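PDB 6JKK: mitotic checkpoint control protein kinase BUB1 from Drosophila melanogaster, which probably acts as an ATP-dependent protein kinase of the mitotic checkpoint at kinetochores, and is represented here by its kinase domain. Local coordinates for residues I22-Y27 / E94-L99. Sequence-based numbering, arbitrary orientation. Where two conformers were deposited one is given.
Sequences IDFSMY and EFYICL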
ATOM      1  N   ILE A  22       2.185  17.635  18.512  1.00 32.83           N
ATOM      2  CA  ILE A  22       2.497  16.438  19.287  1.00 30.60           C
ATOM      3  C   ILE A  22       3.989  16.319  19.608  1.00 31.74           C
ATOM      4  O   ILE A  22       4.448  15.256  20.042  1.00 28.66           O
ATOM      5  CB  ILE A  22       2.052  15.163  18.555  1.00 30.59           C
ATOM      6  CG1 ILE A  22       2.833  14.999  17.248  1.00 27.33           C
ATOM      7  CG2 ILE A  22       0.552  15.195  18.285  1.00 33.60           C
ATOM      8  CD1 ILE A  22       2.541  13.723  16.537  1.00 27.38           C
ATOM      9  N   ASP A  23       4.735  17.403  19.391  1.00 25.39           N
ATOM     10  CA  ASP A  23       6.165  17.446  19.714  1.00 25.24           C
ATOM     11  C   ASP A  23       6.928  16.277  19.085  1.00 26.26           C
ATOM     12  O   ASP A  23       7.645  15.544  19.771  1.00 25.60           O
ATOM     13  CB  ASP A  23       6.372  17.467  21.235  1.00 31.51           C
ATOM     14  CG  ASP A  23       5.776  18.703  21.894  1.00 43.59           C
ATOM     15  OD1 ASP A  23       6.043  19.824  21.413  1.00 44.35           O
ATOM     16  OD2 ASP A  23       5.043  18.544  22.892  1.00 46.81           O
ATOM     17  N   PHE A  24       6.759  16.107  17.778  1.00 23.71           N
ATOM     18  CA  PHE A  24       7.338  14.970  17.078  1.00 22.16           C
ATOM     19  C   PHE A  24       8.872  14.999  17.064  1.00 25.69           C
ATOM     20  O   PHE A  24       9.514  13.966  17.260  1.00 24.97           O
ATOM     21  CB  PHE A  24       6.787  14.880  15.653  1.00 19.44           C
ATOM     22  CG  PHE A  24       7.195  13.631  14.929  1.00 17.62           C
ATOM     23  CD1 PHE A  24       6.801  12.384  15.399  1.00 16.95           C
ATOM     24  CD2 PHE A  24       7.979  13.703  13.790  1.00 17.33           C
ATOM     25  CE1 PHE A  24       7.179  11.225  14.739  1.00 16.65           C
ATOM     26  CE2 PHE A  24       8.361  12.555  13.117  1.00 17.04           C
ATOM     27  CZ  PHE A  24       7.963  11.311  13.588  1.00 18.84           C
ATOM     28  N   SER A  25       9.461  16.173  16.840  1.00 27.71           N
ATOM     29  CA  SER A  25      10.918  16.286  16.764  1.00 24.11           C
ATOM     30  C   SER A  25      11.579  15.899  18.085  1.00 27.27           C
ATOM     31  O   SER A  25      12.600  15.209  18.111  1.00 26.58           O
ATOM     32  CB  SER A  25      11.329  17.703  16.356  1.00 34.88           C
ATOM     33  OG  SER A  25      10.860  18.653  17.298  1.00 43.50           O
ATOM     34  N   MET A  26      10.976  16.333  19.184  1.00 22.92           N
ATOM     35  CA  MET A  26      11.435  15.967  20.512  1.00 32.04           C
ATOM     36  C   MET A  26      11.400  14.446  20.720  1.00 28.37           C
ATOM     37  O   MET A  26      12.257  13.882  21.409  1.00 29.93           O
ATOM     38  CB  MET A  26      10.565  16.682  21.540  1.00 37.54           C
ATOM     39  CG  MET A  26      10.609  16.130  22.935  1.00 49.07           C
ATOM     40  SD  MET A  26       9.495  17.088  23.973  1.00 92.18           S
ATOM     41  CE  MET A  26       9.943  18.742  23.453  1.00 40.90           C
ATOM     42  N   TYR A  27      10.417  13.785  20.116  1.00 24.02           N
ATOM     43  CA  TYR A  27      10.325  12.330  20.204  1.00 18.76           C
ATOM     44  C   TYR A  27      11.406  11.635  19.379  1.00 21.68           C
ATOM     45  O   TYR A  27      12.135  10.796  19.906  1.00 18.44           O
ATOM     46  CB  TYR A  27       8.932  11.840  19.788  1.00 18.00           C
ATOM     47  CG  TYR A  27       8.759  10.325  19.770  1.00 21.51           C
ATOM     48  CD1 TYR A  27       9.092   9.545  20.875  1.00 24.93           C
ATOM     49  CD2 TYR A  27       8.240   9.682  18.650  1.00 22.74           C
ATOM     50  CE1 TYR A  27       8.927   8.167  20.856  1.00 22.54           C
ATOM     51  CE2 TYR A  27       8.066   8.306  18.622  1.00 22.97           C
ATOM     52  CZ  TYR A  27       8.411   7.554  19.728  1.00 24.22           C
ATOM     53  OH  TYR A  27       8.242   6.179  19.701  1.00 19.64           O
ATOM     54  N   GLU A  94       6.084  10.798   7.034  1.00 19.71           N
ATOM     55  CA  GLU A  94       6.149   9.375   6.736  1.00 17.77           C
ATOM     56  C   GLU A  94       6.653   8.562   7.939  1.00 17.48           C
ATOM     57  O   GLU A  94       6.104   7.501   8.254  1.00 17.20           O
ATOM     58  CB  GLU A  94       7.017   9.130   5.503  1.00 13.70           C
ATOM     59  CG  GLU A  94       7.248   7.666   5.198  1.00 14.97           C
ATOM     60  CD  GLU A  94       7.927   7.477   3.868  1.00 20.49           C
ATOM     61  OE1 GLU A  94       8.252   8.495   3.219  1.00 17.02           O
ATOM     62  OE2 GLU A  94       8.126   6.316   3.475  1.00 22.01           O
ATOM     63  N   PHE A  95       7.674   9.079   8.623  1.00 13.34           N
ATOM     64  CA  PHE A  95       8.238   8.427   9.799  1.00 13.82           C
ATOM     65  C   PHE A  95       7.167   8.381  10.891  1.00 16.92           C
ATOM     66  O   PHE A  95       6.960   7.338  11.520  1.00 14.23           O
ATOM     67  CB  PHE A  95       9.498   9.179  10.271  1.00 11.96           C
ATOM     68  CG  PHE A  95      10.366   8.408  11.245  1.00 11.68           C
ATOM     69  CD1 PHE A  95      10.249   7.029  11.385  1.00 16.19           C
ATOM     70  CD2 PHE A  95      11.298   9.083  12.039  1.00 15.63           C
ATOM     71  CE1 PHE A  95      11.052   6.329  12.291  1.00 14.24           C
ATOM     72  CE2 PHE A  95      12.104   8.397  12.944  1.00 14.32           C
ATOM     73  CZ  PHE A  95      11.981   7.021  13.077  1.00 16.69           C
ATOM     74  N   TYR A  96       6.461   9.494  11.091  1.00 13.47           N
ATOM     75  CA  TYR A  96       5.379   9.540  12.081  1.00 13.54           C
ATOM     76  C   TYR A  96       4.316   8.461  11.845  1.00 19.25           C
ATOM     77  O   TYR A  96       3.980   7.712  12.763  1.00 16.35           O
ATOM     78  CB  TYR A  96       4.708  10.924  12.120  1.00 16.28           C
ATOM     79  CG  TYR A  96       3.369  10.900  12.848  1.00 21.29           C
ATOM     80  CD1 TYR A  96       3.310  10.905  14.237  1.00 21.10           C
ATOM     81  CD2 TYR A  96       2.167  10.856  12.141  1.00 15.44           C
ATOM     82  CE1 TYR A  96       2.089  10.861  14.907  1.00 24.30           C
ATOM     83  CE2 TYR A  96       0.937  10.813  12.802  1.00 16.97           C
ATOM     84  CZ  TYR A  96       0.909  10.820  14.182  1.00 21.78           C
ATOM     85  OH  TYR A  96      -0.299  10.785  14.848  1.00 20.76           O
ATOM     86  N   ILE A  97       3.788   8.395  10.624  1.00 13.92           N
ATOM     87  CA  ILE A  97       2.751   7.412  10.303  1.00 13.21           C
ATOM     88  C   ILE A  97       3.229   5.987  10.588  1.00 14.65           C
ATOM     89  O   ILE A  97       2.520   5.195  11.216  1.00 14.92           O
ATOM     90  CB  ILE A  97       2.293   7.507   8.823  1.00 10.23           C
ATOM     91  CG1 ILE A  97       1.557   8.830   8.554  1.00 18.13           C
ATOM     92  CG2 ILE A  97       1.425   6.296   8.455  1.00 11.27           C
ATOM     93  CD1 ILE A  97       0.279   9.038   9.380  1.00 17.95           C
ATOM     94  N   CYS A  98       4.438   5.667  10.138  1.00 14.13           N
ATOM     95  CA  CYS A  98       4.976   4.320  10.296  0.50 13.58           C
ATOM     96  C   CYS A  98       5.169   3.956  11.754  1.00 12.32           C
ATOM     97  O   CYS A  98       4.864   2.837  12.169  1.00 16.60           O
ATOM     98  CB  CYS A  98       6.299   4.179   9.551  0.50 15.54           C
ATOM     99  SG  CYS A  98       6.084   4.078   7.781  0.50 12.06           S
ATOM    100  N   LEU A  99       5.673   4.903  12.535  1.00 13.07           N
ATOM    101  CA  LEU A  99       5.821   4.684  13.969  1.00 14.45           C
ATOM    102  C   LEU A  99       4.451   4.395  14.592  1.00 16.21           C
ATOM    103  O   LEU A  99       4.311   3.476  15.413  1.00 17.15           O
ATOM    104  CB  LEU A  99       6.464   5.912  14.624  1.00 13.62           C
ATOM    105  CG  LEU A  99       7.951   6.117  14.322  1.00 15.19           C
ATOM    106  CD1 LEU A  99       8.406   7.520  14.722  1.00 13.99           C
ATOM    107  CD2 LEU A  99       8.792   5.064  15.036  1.00 15.47           C
TER
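One face of the Phe24 ring is covered by Tyr96 CB, which stands 3.9 Å from the ring centroid and 26° off the normal, a CH-pi contact displaced toward the rim. The Tyr96 ring adds an offset edge-to-face pair: it turns its edge to Phe24, with the planes at 85°. At the edge of Phe24, near its plane, lies Leu99 CD1, 3.9 Å from Phe24 CE1. Leu99 CD1 also sits over the centre of the Phe95 ring within the same helix, and Tyr27 CE2 lies 4.0 Å from Leu99 CD1. Phe24 CG is anti to the backbone N (chi1 -172°), and the ring tip penetrates as far as the helix backbone, CZ lying 3.4 Å from Tyr96 N. Further along the Tyr96 ring, Ile22 CD1 meets Tyr96 CE1 at 3.3 Å, a tight apolar contact in which the two side chains cross at about a right angle. An alanine in place of Phe24 would probably open a gap against helix 92-104, leaving Tyr96 CB without the ring face it packs on and Leu99 CD1 without one of its aromatic neighbours. Helix 92-104 corresponds to the kinase alphaC helix: its Glu94 forms a salt bridge with Lys85, the predicted ATP-binding lysine, while Tyr96 OH is hydrogen-bonded to Asp213. With no hydrogen bond between the two segments, the fit of 22-27 to the side of alphaC turned away from Glu94 rests on shape and apolar and aromatic contacts, not directional polar bonds.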